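Local structure of pullulanase (Bacillus acidopullulyticus, 2WAN) at residues T156-A161 against V274-A279. The protein probably hydrolyses the alpha-1,6-glucosidic linkages of pullulan and the alpha-1,6 branch points of starch polysaccharides, as a debranching enzyme of the alpha-amylase superfamily. Residues are numbered along the deposited sequence; the frame is centred on the assembly and turned at random.
Sequences TSAVSA and VQLTLA
Ala158 and Leu276 face each other as a non-hydrogen-bonded pair of antiparallel strands, and the tight packing lies on their side of the sheet. Leu276 CD2 comes to 3.6 Å from Ala158 CB, while Val274 CG1, anti to its backbone N (chi1 -174°), lies against the same methyl and 3.2 Å from Val159 O. Phe142 of strand 142-146, which pairs with the far edge of 152-160, touches both Val274 and Leu276, extending this buried apolar layer.

The other face is partly exposed and looser. Val159 and Gln275 run side by side, with CG2 of the valine 3.9 Å from CB of the glutamine. Farther along, a water bridges Gln275 O (2.6 Å) and Thr277 OG1 within one strand and is tied only weakly to Ser157 OG across.

Between the faces, Val159 and Gln275 exchange two backbone bonds, the one from Val159 N being almost straight (177°). Beyond Ser157, the pattern is consistent with a classic beta bulge: Thr277 N donates to Ser157 O at 3.0 Å, but Thr277 O receives Thr156 N at 2.8 Å, plus a weak bond from Thr156 OG1. Ser157 N is buried there without a partner.

The chain between these neighbouring strands carries the X25 domain with its own four-stranded sheet, so their pairing closes the first sheet across an inserted domain. Four backbone N-H...O bonds set the register; methyl contacts pack one face, and the other is mixed, apolar at Val159 and watered beside Thr277.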
# COMPACT_ATOMS: atom_id res chain seq x y z
N THR A 156 28.78 6.28 28.18
CA THR A 156 28.34 6.62 29.54
C THR A 156 27.38 5.61 30.17
O THR A 156 27.17 5.61 31.39
CB THR A 156 27.69 8.02 29.60
OG1 THR A 156 26.49 8.04 28.82
CG2 THR A 156 28.66 9.09 29.07
N SER A 157 26.81 4.74 29.34
CA SER A 157 25.79 3.78 29.76
C SER A 157 25.65 2.67 28.72
O SER A 157 25.74 2.93 27.51
CB SER A 157 24.45 4.48 29.98
OG SER A 157 23.41 3.53 30.20
N ALA A 158 25.44 1.45 29.20
CA ALA A 158 25.22 0.31 28.32
C ALA A 158 24.11 -0.57 28.89
O ALA A 158 24.27 -1.19 29.94
CB ALA A 158 26.50 -0.49 28.15
N VAL A 159 22.97 -0.59 28.20
CA VAL A 159 21.81 -1.39 28.63
C VAL A 159 21.42 -2.37 27.53
O VAL A 159 21.84 -2.22 26.37
CB VAL A 159 20.60 -0.51 29.06
CG1 VAL A 159 21.01 0.49 30.14
CG2 VAL A 159 19.96 0.21 27.85
N SER A 160 20.64 -3.40 27.88
CA SER A 160 20.10 -4.30 26.86
C SER A 160 18.98 -3.61 26.09
O SER A 160 18.15 -2.90 26.68
CB SER A 160 19.54 -5.58 27.47
OG SER A 160 19.09 -6.45 26.44
N ALA A 161 18.95 -3.83 24.78
CA ALA A 161 17.94 -3.23 23.92
C ALA A 161 16.72 -4.14 23.76
O ALA A 161 15.68 -3.72 23.23
CB ALA A 161 18.54 -2.88 22.56
N VAL A 274 22.79 -4.38 22.49
CA VAL A 274 23.04 -3.35 23.49
C VAL A 274 22.69 -1.96 22.98
O VAL A 274 22.97 -1.62 21.83
CB VAL A 274 24.53 -3.37 23.94
CG1 VAL A 274 24.76 -2.39 25.09
CG2 VAL A 274 24.97 -4.77 24.33
N GLN A 275 22.07 -1.17 23.85
CA GLN A 275 21.84 0.25 23.60
C GLN A 275 22.85 1.08 24.39
O GLN A 275 22.85 1.06 25.62
CB GLN A 275 20.42 0.64 24.00
CG GLN A 275 20.11 2.11 23.78
CD GLN A 275 18.75 2.53 24.30
OE1 GLN A 275 18.60 3.62 24.83
NE2 GLN A 275 17.76 1.65 24.17
N LEU A 276 23.70 1.81 23.66
CA LEU A 276 24.78 2.62 24.25
C LEU A 276 24.46 4.11 24.26
O LEU A 276 23.97 4.65 23.27
CB LEU A 276 26.10 2.38 23.50
CG LEU A 276 26.57 0.93 23.36
CD1 LEU A 276 27.71 0.78 22.36
CD2 LEU A 276 26.97 0.36 24.73
N THR A 277 24.72 4.76 25.38
CA THR A 277 24.59 6.21 25.47
C THR A 277 25.99 6.81 25.40
O THR A 277 26.92 6.33 26.05
CB THR A 277 23.87 6.65 26.76
OG1 THR A 277 22.57 6.06 26.79
CG2 THR A 277 23.70 8.17 26.81
N LEU A 278 26.13 7.85 24.58
CA LEU A 278 27.42 8.52 24.37
C LEU A 278 27.48 9.86 25.09
O LEU A 278 26.45 10.50 25.31
CB LEU A 278 27.69 8.69 22.87
CG LEU A 278 27.66 7.44 21.98
CD1 LEU A 278 28.04 7.82 20.55
CD2 LEU A 278 28.56 6.31 22.50
N ALA A 279 28.69 10.28 25.45
CA ALA A 279 28.89 11.56 26.15
C ALA A 279 28.65 12.76 25.24
O ALA A 279 28.14 13.79 25.68
CB ALA A 279 30.30 11.64 26.77
O HOH W 1 22.26 3.07 27.12